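Local coordinates for protein sugar kinase, pfkB family (Thermotoga maritima, PDB 2AJR) that is probably an ATP-dependent sugar kinase of the pfkB family, perhaps a phosphofructokinase that phosphorylates a fructose phosphate, and carries a bound magnesium ion, at residues A[246-251]-A[255-260]; A[272-277]-A[311-316]; A[290-295]-A[320-325]. All blocks are in the same frame, centred on the assembly; numbering follows the deposited sequence.

In the fold
From the N terminus, the chain first builds most of the large central sheet and then reaches contact 1, a short hairpin loop closed by strands 245-249 and 254-259 near one end of that sheet. Contact 1 is complete before the other two open. Contact 2 then ties the start of helix 271-286 to the loop between helices 290-304 and 315-319, and contact 3 ties the first part of helix 290-304 to the segment leading into the edge strand 325-329. Their segments alternate along the chain, so these two loops cross. Helix 290-304 packs on the hairpin, Tyr275 OH probably bonds Ala294 O, and Lys260 N probably bonds His324 O, linking all three regions.

Contact 1 (A[246-251]-A[255-260]); sequences DIVATR and WLIRSK
Val248 and Trp255 form a hydrogen-bonded antiparallel pair, and so do Asp246 and Ile257, with the non-hydrogen-bonded pair Ile247-Leu256 between them. The first is gripped from both directions: Trp255 N gives a bond of 2.7 Å to Val248 O, while Val248 N reaches Trp255 O at 2.9 Å. In the second, Asp246 N bonds Ile257 O and Ile257 N bonds back to Asp246 O. A CA-H...O contact from Ile247 CA to Trp255 O (3.4 Å) adds to the backbone pairing.

Apolar contacts lie on both faces. Ile247 CG1 meets Leu256 CD1 at 4.0 Å, on the face lined by helix 220-233. On the other face, Ile257 holds CG1 anti to its carbonyl carbon (chi1 -54°) and runs on extended, which brings CD1 diagonally to Val248 CG2 at 3.7 Å, facing helix 290-304, where Val248 touches Ala294 and Ile257 touches Phe298.

The indole of Trp255 is met at its edge, in plane. Val248 O lies 3.6 Å from CE3, and Thr250 OG1 the same distance, 3.6 Å, from CZ3; that hydroxyl is also bonded to Glu252 N within the turn. Leu291, Val327 and Arg329 touch the tryptophan from outside the hairpin. With the indole cut back to an alanine, Thr250 would probably lose the ring edge it meets and Leu291 its packing partner on the hairpin, leaving a gap between them.

On the same face as the tryptophan, Asp246 OD1 is bonded to Ser240 OG of the preceding strand. The whole is a beta hairpin near one end of the central sheet of the ribokinase-like alpha/beta fold, flanked by helices on both faces.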
loop_
_atom_site.group_PDB
_atom_site.type_symbol
_atom_site.label_atom_id
_atom_site.label_comp_id
_atom_site.label_asym_id
_atom_site.label_seq_id
_atom_site.Cartn_x
_atom_site.Cartn_y
_atom_site.Cartn_z
ATOM N N ASP A 246 -29.093 12.734 -7.699
ATOM C CA ASP A 246 -29.311 13.006 -6.284
ATOM C C ASP A 246 -30.715 13.552 -6.046
ATOM O O ASP A 246 -31.168 14.482 -6.719
ATOM C CB ASP A 246 -28.258 13.986 -5.756
ATOM C CG ASP A 246 -26.883 13.334 -5.574
ATOM O OD1 ASP A 246 -26.711 12.504 -4.641
ATOM O OD2 ASP A 246 -25.976 13.662 -6.363
ATOM N N ILE A 247 -31.398 12.947 -5.087
ATOM C CA ILE A 247 -32.686 13.422 -4.636
ATOM C C ILE A 247 -32.407 14.441 -3.550
ATOM O O ILE A 247 -31.673 14.158 -2.612
ATOM C CB ILE A 247 -33.536 12.265 -4.081
ATOM C CG1 ILE A 247 -33.836 11.262 -5.200
ATOM C CG2 ILE A 247 -34.829 12.793 -3.481
ATOM C CD1 ILE A 247 -33.858 9.841 -4.752
ATOM N N VAL A 248 -32.949 15.636 -3.709
ATOM C CA VAL A 248 -32.825 16.673 -2.724
ATOM C C VAL A 248 -34.205 16.895 -2.137
ATOM O O VAL A 248 -35.138 17.234 -2.867
ATOM C CB VAL A 248 -32.312 17.954 -3.360
ATOM C CG1 VAL A 248 -32.165 19.050 -2.308
ATOM C CG2 VAL A 248 -30.980 17.686 -4.051
ATOM N N ALA A 249 -34.342 16.666 -0.834
ATOM C CA ALA A 249 -35.612 16.856 -0.132
ATOM C C ALA A 249 -35.478 17.984 0.889
ATOM O O ALA A 249 -34.518 18.007 1.679
ATOM C CB ALA A 249 -36.027 15.568 0.570
ATOM N N THR A 250 -36.424 18.927 0.845
ATOM C CA THR A 250 -36.565 19.959 1.872
ATOM C C THR A 250 -37.989 19.926 2.394
ATOM O O THR A 250 -38.798 19.076 1.996
ATOM C CB THR A 250 -36.249 21.400 1.356
ATOM O OG1 THR A 250 -37.378 21.945 0.652
ATOM C CG2 THR A 250 -35.022 21.410 0.468
ATOM N N ARG A 251 -38.289 20.867 3.276
ATOM C CA ARG A 251 -39.602 20.961 3.897
ATOM C C ARG A 251 -40.582 21.553 2.892
ATOM O O ARG A 251 -41.774 21.312 2.997
ATOM C CB ARG A 251 -39.507 21.755 5.222
ATOM C CG ARG A 251 -38.436 21.099 6.144
ATOM C CD ARG A 251 -38.233 21.704 7.531
ATOM N NE ARG A 251 -37.310 20.869 8.324
ATOM C CZ ARG A 251 -36.776 21.219 9.496
ATOM N NH1 ARG A 251 -37.027 22.401 10.041
ATOM N NH2 ARG A 251 -35.967 20.378 10.128
ATOM N N TRP A 255 -36.766 17.453 -5.071
ATOM C CA TRP A 255 -36.253 17.592 -6.442
ATOM C C TRP A 255 -35.291 16.440 -6.791
ATOM O O TRP A 255 -34.870 15.689 -5.906
ATOM C CB TRP A 255 -35.546 18.929 -6.615
ATOM C CG TRP A 255 -36.430 20.118 -6.438
ATOM C CD1 TRP A 255 -36.974 20.894 -7.425
ATOM C CD2 TRP A 255 -36.857 20.690 -5.200
ATOM N NE1 TRP A 255 -37.714 21.898 -6.876
ATOM C CE2 TRP A 255 -37.664 21.798 -5.513
ATOM C CE3 TRP A 255 -36.643 20.366 -3.856
ATOM C CZ2 TRP A 255 -38.258 22.588 -4.530
ATOM C CZ3 TRP A 255 -37.224 21.148 -2.884
ATOM C CH2 TRP A 255 -38.025 22.248 -3.223
ATOM N N LEU A 256 -34.979 16.299 -8.084
ATOM C CA LEU A 256 -34.034 15.298 -8.581
ATOM C C LEU A 256 -33.078 15.957 -9.529
ATOM O O LEU A 256 -33.505 16.536 -10.524
ATOM C CB LEU A 256 -34.757 14.185 -9.318
ATOM C CG LEU A 256 -33.901 13.081 -9.943
ATOM C CD1 LEU A 256 -32.984 12.424 -8.907
ATOM C CD2 LEU A 256 -34.822 12.031 -10.618
ATOM N N ILE A 257 -31.790 15.885 -9.206
ATOM C CA ILE A 257 -30.716 16.428 -10.030
ATOM C C ILE A 257 -30.086 15.254 -10.785
ATOM O O ILE A 257 -29.688 14.249 -10.157
ATOM C CB ILE A 257 -29.618 17.117 -9.156
ATOM C CG1 ILE A 257 -30.239 18.162 -8.229
ATOM C CG2 ILE A 257 -28.573 17.756 -10.015
ATOM C CD1 ILE A 257 -29.302 18.685 -7.197
ATOM N N ARG A 258 -30.000 15.361 -12.110
ATOM C CA ARG A 258 -29.419 14.283 -12.917
ATOM C C ARG A 258 -28.279 14.774 -13.776
ATOM O O ARG A 258 -28.381 15.840 -14.390
ATOM C CB ARG A 258 -30.441 13.724 -13.877
ATOM C CG ARG A 258 -31.625 13.048 -13.267
ATOM C CD ARG A 258 -32.381 12.436 -14.385
ATOM N NE ARG A 258 -33.540 11.684 -13.953
ATOM C CZ ARG A 258 -33.565 10.372 -13.742
ATOM N NH1 ARG A 258 -32.455 9.645 -13.860
ATOM N NH2 ARG A 258 -34.716 9.790 -13.396
ATOM N N SER A 259 -27.211 13.983 -13.846
ATOM C CA SER A 259 -26.166 14.230 -14.827
ATOM C C SER A 259 -26.742 14.033 -16.230
ATOM O O SER A 259 -27.358 13.016 -16.492
ATOM C CB SER A 259 -25.000 13.269 -14.621
ATOM O OG SER A 259 -24.099 13.344 -15.710
ATOM N N LYS A 260 -26.553 15.007 -17.119
ATOM C CA LYS A 260 -27.021 14.894 -18.507
ATOM C C LYS A 260 -26.348 13.742 -19.249
ATOM O O LYS A 260 -26.895 13.245 -20.224
ATOM C CB LYS A 260 -26.779 16.195 -19.299
ATOM C CG LYS A 260 -27.782 17.340 -19.020
ATOM C CD LYS A 260 -27.717 18.453 -20.060
ATOM C CE LYS A 260 -28.412 19.724 -19.561
ATOM N NZ LYS A 260 -28.428 20.862 -20.566
#

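Contact 2 (A[272-277]-A[311-316]); sequences GDAYVA and YMPDLE
The pyrrolidine ring of Pro313 sets its CD carbon against Ala274 CB at 4.0 Å, while its N sits over the centre of one face of the Tyr311 ring, 4.1 Å above the plane. That phenol also makes a cation-pi contact with Arg307, a magnesium-site residue. The proline is thus packed between helix 271-286 and the tyrosine of its own segment.

Beside it, the selenium of Met312, a selenomethionine, reaches the same alanine from another direction. Its CG stands anti to the carbonyl carbon (chi1 -58°) and the chain bends at chi2, which carries SE to 4.2 Å from Ala274 CB and 4.0 Å from Ala274 N. Ala274 CB therefore packs against both Pro313 and Met312, without any hydrogen bond between the segments. Ile59 and Ala60 of helix 53-63 also touch Met312, and Lys63 NZ bonds its carbonyl oxygen.

Just after the proline, Asp314 N-caps helix 315-319 through OD1 and Ala317 N. Gly272 and Asp273 belong to the Gly-Ala-Gly-Asp signature of pfkB kinases, which in relatives forms an anion hole at this helix start; the contact packs that helix against the loop that follows the magnesium-site residues Ala304, Arg307 and Glu309.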
loop_
_atom_site.group_PDB
_atom_site.type_symbol
_atom_site.label_atom_id
_atom_site.label_comp_id
_atom_site.label_asym_id
_atom_site.label_seq_id
_atom_site.Cartn_x
_atom_site.Cartn_y
_atom_site.Cartn_z
ATOM N N GLY A 272 -17.608 12.830 -3.815
ATOM C CA GLY A 272 -18.622 13.100 -2.794
ATOM C C GLY A 272 -18.228 14.176 -1.797
ATOM O O GLY A 272 -19.087 14.872 -1.233
ATOM N N ASP A 273 -16.924 14.306 -1.579
ATOM C CA ASP A 273 -16.369 15.320 -0.687
ATOM C C ASP A 273 -16.327 16.663 -1.405
ATOM O O ASP A 273 -16.543 17.707 -0.794
ATOM C CB ASP A 273 -14.988 14.861 -0.217
ATOM C CG ASP A 273 -15.027 13.425 0.345
ATOM O OD1 ASP A 273 -15.995 13.090 1.076
ATOM O OD2 ASP A 273 -14.128 12.624 0.036
ATOM N N ALA A 274 -16.070 16.635 -2.708
ATOM C CA ALA A 274 -16.255 17.833 -3.539
ATOM C C ALA A 274 -17.689 18.302 -3.425
ATOM O O ALA A 274 -17.915 19.467 -3.211
ATOM C CB ALA A 274 -15.903 17.564 -5.007
ATOM N N TYR A 275 -18.650 17.385 -3.551
ATOM C CA TYR A 275 -20.068 17.705 -3.380
ATOM C C TYR A 275 -20.291 18.463 -2.087
ATOM O O TYR A 275 -20.862 19.550 -2.088
ATOM C CB TYR A 275 -20.916 16.434 -3.364
ATOM C CG TYR A 275 -22.349 16.643 -3.808
ATOM C CD1 TYR A 275 -23.184 17.542 -3.148
ATOM C CD2 TYR A 275 -22.869 15.938 -4.890
ATOM C CE1 TYR A 275 -24.496 17.740 -3.559
ATOM C CE2 TYR A 275 -24.180 16.123 -5.298
ATOM C CZ TYR A 275 -24.983 17.030 -4.632
ATOM O OH TYR A 275 -26.274 17.223 -5.032
ATOM N N VAL A 276 -19.837 17.900 -0.974
ATOM C CA VAL A 276 -20.064 18.537 0.321
ATOM C C VAL A 276 -19.359 19.891 0.407
ATOM O O VAL A 276 -19.940 20.870 0.893
ATOM C CB VAL A 276 -19.658 17.607 1.486
ATOM C CG1 VAL A 276 -19.665 18.359 2.817
ATOM C CG2 VAL A 276 -20.624 16.449 1.545
ATOM N N ALA A 277 -18.129 19.960 -0.090
ATOM C CA ALA A 277 -17.360 21.208 -0.062
ATOM C C ALA A 277 -18.064 22.323 -0.836
ATOM O O ALA A 277 -18.062 23.482 -0.422
ATOM C CB ALA A 277 -15.994 20.987 -0.621
ATOM N N TYR A 311 -9.245 14.839 -7.538
ATOM C CA TYR A 311 -9.140 16.227 -7.899
ATOM C C TYR A 311 -10.289 16.965 -7.240
ATOM O O TYR A 311 -11.447 16.649 -7.448
ATOM C CB TYR A 311 -9.188 16.381 -9.419
ATOM C CG TYR A 311 -9.426 17.792 -9.932
ATOM C CD1 TYR A 311 -8.468 18.802 -9.779
ATOM C CD2 TYR A 311 -10.592 18.104 -10.616
ATOM C CE1 TYR A 311 -8.697 20.097 -10.269
ATOM C CE2 TYR A 311 -10.831 19.373 -11.114
ATOM C CZ TYR A 311 -9.889 20.371 -10.944
ATOM O OH TYR A 311 -10.182 21.630 -11.452
HETATM N N MSE A 312 -9.950 17.925 -6.407
HETATM C CA MSE A 312 -10.921 18.832 -5.851
HETATM C C MSE A 312 -10.902 20.054 -6.770
HETATM O O MSE A 312 -9.851 20.648 -6.986
HETATM C CB MSE A 312 -10.527 19.209 -4.428
HETATM C CG MSE A 312 -10.381 18.026 -3.490
HETATM SE SE MSE A 312 -12.078 16.978 -3.260
HETATM C CE MSE A 312 -11.503 15.185 -3.984
ATOM N N PRO A 313 -12.059 20.415 -7.333
ATOM C CA PRO A 313 -12.098 21.436 -8.372
ATOM C C PRO A 313 -11.978 22.860 -7.857
ATOM O O PRO A 313 -12.265 23.115 -6.691
ATOM C CB PRO A 313 -13.481 21.229 -8.986
ATOM C CG PRO A 313 -14.313 20.739 -7.848
ATOM C CD PRO A 313 -13.398 19.876 -7.041
ATOM N N ASP A 314 -11.540 23.767 -8.725
ATOM C CA ASP A 314 -11.652 25.204 -8.456
ATOM C C ASP A 314 -12.953 25.779 -9.036
ATOM O O ASP A 314 -13.651 25.106 -9.807
ATOM C CB ASP A 314 -10.413 25.995 -8.932
ATOM C CG ASP A 314 -10.182 25.944 -10.454
ATOM O OD1 ASP A 314 -11.112 25.700 -11.258
ATOM O OD2 ASP A 314 -9.025 26.188 -10.847
ATOM N N LEU A 315 -13.263 27.015 -8.653
ATOM C CA LEU A 315 -14.524 27.661 -9.028
ATOM C C LEU A 315 -14.754 27.697 -10.541
ATOM O O LEU A 315 -15.867 27.491 -10.993
ATOM C CB LEU A 315 -14.604 29.080 -8.446
ATOM C CG LEU A 315 -15.940 29.813 -8.634
ATOM C CD1 LEU A 315 -17.086 29.008 -8.016
ATOM C CD2 LEU A 315 -15.887 31.223 -8.057
ATOM N N GLU A 316 -13.706 27.953 -11.317
ATOM C CA GLU A 316 -13.807 27.908 -12.773
ATOM C C GLU A 316 -14.297 26.532 -13.236
ATOM O O GLU A 316 -15.210 26.451 -14.045
ATOM C CB GLU A 316 -12.463 28.254 -13.441
ATOM C CG GLU A 316 -12.472 28.120 -14.989
ATOM C CD GLU A 316 -11.177 28.612 -15.687
ATOM O OE1 GLU A 316 -10.097 28.623 -15.044
ATOM O OE2 GLU A 316 -11.242 28.979 -16.892
#

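Contact 3 (A[290-295]-A[320-325]); sequences FLEMAK and KEYDHF
Two first torsions bring Lys295 and Phe325 together: the phenylalanine places CG between its backbone N and carbonyl carbon (chi1 67°), turning the ring to the helix, and the lysine holds CG anti to its carbonyl carbon (chi1 -79°), which sets Lys295 CG 4.0 Å from Phe325 CE1. The two side chains cross at about a right angle. The carbonyl oxygen Lys295 O lies 3.6 Å from Phe325 CZ, approaching the ring obliquely.

A bend at chi3 then turns the ammonium group back toward Glu292 of its own helix. Lys295 NZ forms a salt bridge of 2.7 Å with Glu292 OE2, met on the syn side, 23° out of the carboxylate plane. The bridge probably steadies the lysine, whose aliphatic part does the touching across the contact.

Tyr322 comes in beside the phenylalanine, with its OH 4.0 Å from Lys295 CB. Within this segment Phe325 CZ stands 4.0 Å above one face of the Tyr322 ring, offset toward the rim, and the backbone oxygen Tyr322 O lies over the rim of one face of Phe325. Beyond the two segments, Phe325 packs on Phe298 and Ile257, and Tyr322 on Phe296.

The turn itself is held by His324 ND1, which bonds Glu321 OE1 at 2.9 Å from above the carboxylate plane; Glu321 OE2 in turn forms a salt bridge with Arg306, which probably helps to balance its charge.

This is helix-to-loop packing away from the magnesium site: the first turns of helix 290-304 lie against the connection between helix 315-319 and the edge strand 325-329 of the alpha/beta fold.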
loop_
_atom_site.group_PDB
_atom_site.type_symbol
_atom_site.label_atom_id
_atom_site.label_comp_id
_atom_site.label_asym_id
_atom_site.label_seq_id
_atom_site.Cartn_x
_atom_site.Cartn_y
_atom_site.Cartn_z
ATOM N N PHE A 290 -31.211 26.016 -0.208
ATOM C CA PHE A 290 -30.825 24.612 -0.186
ATOM C C PHE A 290 -30.785 23.945 -1.550
ATOM O O PHE A 290 -29.831 23.245 -1.863
ATOM C CB PHE A 290 -31.740 23.838 0.756
ATOM C CG PHE A 290 -31.612 24.262 2.186
ATOM C CD1 PHE A 290 -30.389 24.179 2.834
ATOM C CD2 PHE A 290 -32.706 24.757 2.889
ATOM C CE1 PHE A 290 -30.257 24.587 4.159
ATOM C CE2 PHE A 290 -32.586 25.151 4.222
ATOM C CZ PHE A 290 -31.360 25.067 4.854
ATOM N N LEU A 291 -31.801 24.146 -2.369
ATOM C CA LEU A 291 -31.783 23.546 -3.691
ATOM C C LEU A 291 -30.549 24.046 -4.431
ATOM O O LEU A 291 -29.783 23.241 -4.979
ATOM C CB LEU A 291 -33.056 23.845 -4.494
ATOM C CG LEU A 291 -33.087 23.093 -5.841
ATOM C CD1 LEU A 291 -32.923 21.595 -5.629
ATOM C CD2 LEU A 291 -34.341 23.398 -6.653
ATOM N N GLU A 292 -30.334 25.362 -4.421
ATOM C CA GLU A 292 -29.138 25.926 -5.076
ATOM C C GLU A 292 -27.827 25.435 -4.441
ATOM O O GLU A 292 -26.838 25.252 -5.143
ATOM C CB GLU A 292 -29.195 27.450 -5.137
ATOM C CG GLU A 292 -30.384 27.985 -5.960
ATOM C CD GLU A 292 -30.249 27.746 -7.460
ATOM O OE1 GLU A 292 -29.232 28.154 -8.056
ATOM O OE2 GLU A 292 -31.177 27.172 -8.060
HETATM N N MSE A 293 -27.829 25.182 -3.135
HETATM C CA MSE A 293 -26.689 24.521 -2.496
HETATM C C MSE A 293 -26.420 23.152 -3.069
HETATM O O MSE A 293 -25.291 22.856 -3.420
HETATM C CB MSE A 293 -26.919 24.314 -1.020
HETATM C CG MSE A 293 -26.497 25.457 -0.153
HETATM SE SE MSE A 293 -26.749 24.950 1.707
HETATM C CE MSE A 293 -26.210 23.159 1.625
ATOM N N ALA A 294 -27.452 22.311 -3.132
ATOM C CA ALA A 294 -27.306 20.969 -3.696
ATOM C C ALA A 294 -26.868 21.011 -5.166
ATOM O O ALA A 294 -26.065 20.185 -5.596
ATOM C CB ALA A 294 -28.589 20.189 -3.548
ATOM N N LYS A 295 -27.385 21.980 -5.922
ATOM C CA LYS A 295 -27.039 22.129 -7.343
ATOM C C LYS A 295 -25.578 22.479 -7.522
ATOM O O LYS A 295 -24.910 21.971 -8.423
ATOM C CB LYS A 295 -27.902 23.210 -8.015
ATOM C CG LYS A 295 -29.318 22.727 -8.391
ATOM C CD LYS A 295 -30.289 23.871 -8.695
ATOM C CE LYS A 295 -29.978 24.569 -10.025
ATOM N NZ LYS A 295 -30.903 25.708 -10.286
ATOM N N LYS A 320 -18.254 25.502 -14.940
ATOM C CA LYS A 320 -18.301 24.813 -16.243
ATOM C C LYS A 320 -19.298 23.657 -16.307
ATOM O O LYS A 320 -19.692 23.231 -17.385
ATOM C CB LYS A 320 -16.913 24.274 -16.612
ATOM C CG LYS A 320 -16.014 25.296 -17.290
ATOM C CD LYS A 320 -14.548 24.856 -17.270
ATOM C CE LYS A 320 -13.683 25.788 -18.110
ATOM N NZ LYS A 320 -12.224 25.728 -17.763
ATOM N N GLU A 321 -19.684 23.146 -15.148
ATOM C CA GLU A 321 -20.548 21.995 -15.079
ATOM C C GLU A 321 -22.014 22.377 -14.977
ATOM O O GLU A 321 -22.872 21.494 -15.003
ATOM C CB GLU A 321 -20.169 21.120 -13.878
ATOM C CG GLU A 321 -18.756 20.549 -13.930
ATOM C CD GLU A 321 -18.516 19.634 -15.122
ATOM O OE1 GLU A 321 -19.493 19.198 -15.775
ATOM O OE2 GLU A 321 -17.333 19.354 -15.406
ATOM N N TYR A 322 -22.320 23.671 -14.864
ATOM C CA TYR A 322 -23.727 24.088 -14.741
ATOM C C TYR A 322 -24.543 23.704 -15.971
ATOM O O TYR A 322 -25.760 23.576 -15.912
ATOM C CB TYR A 322 -23.854 25.577 -14.389
ATOM C CG TYR A 322 -24.232 25.761 -12.929
ATOM C CD1 TYR A 322 -23.262 25.722 -11.912
ATOM C CD2 TYR A 322 -25.573 25.912 -12.554
ATOM C CE1 TYR A 322 -23.630 25.861 -10.557
ATOM C CE2 TYR A 322 -25.946 26.058 -11.207
ATOM C CZ TYR A 322 -24.978 26.030 -10.217
ATOM O OH TYR A 322 -25.375 26.164 -8.898
ATOM N N ASP A 323 -23.837 23.467 -17.064
ATOM C CA ASP A 323 -24.414 23.055 -18.334
ATOM C C ASP A 323 -24.868 21.588 -18.379
ATOM O O ASP A 323 -25.714 21.226 -19.181
ATOM C CB ASP A 323 -23.330 23.246 -19.403
ATOM C CG ASP A 323 -23.871 23.761 -20.714
ATOM O OD1 ASP A 323 -24.937 23.271 -21.176
ATOM O OD2 ASP A 323 -23.194 24.647 -21.287
ATOM N N HIS A 324 -24.288 20.746 -17.536
ATOM C CA HIS A 324 -24.337 19.297 -17.730
ATOM C C HIS A 324 -25.214 18.570 -16.718
ATOM O O HIS A 324 -24.964 17.411 -16.429
ATOM C CB HIS A 324 -22.918 18.707 -17.660
ATOM C CG HIS A 324 -21.957 19.308 -18.640
ATOM N ND1 HIS A 324 -20.799 19.949 -18.251
ATOM C CD2 HIS A 324 -21.983 19.368 -19.992
ATOM C CE1 HIS A 324 -20.151 20.372 -19.321
ATOM N NE2 HIS A 324 -20.852 20.041 -20.391
ATOM N N PHE A 325 -26.229 19.234 -16.176
ATOM C CA PHE A 325 -27.203 18.537 -15.351
ATOM C C PHE A 325 -28.572 19.181 -15.408
ATOM O O PHE A 325 -28.687 20.349 -15.744
ATOM C CB PHE A 325 -26.707 18.391 -13.904
ATOM C CG PHE A 325 -26.586 19.686 -13.156
ATOM C CD1 PHE A 325 -27.684 20.231 -12.502
ATOM C CD2 PHE A 325 -25.364 20.335 -13.062
ATOM C CE1 PHE A 325 -27.578 21.417 -11.795
ATOM C CE2 PHE A 325 -25.238 21.525 -12.346
ATOM C CZ PHE A 325 -26.354 22.069 -11.715
#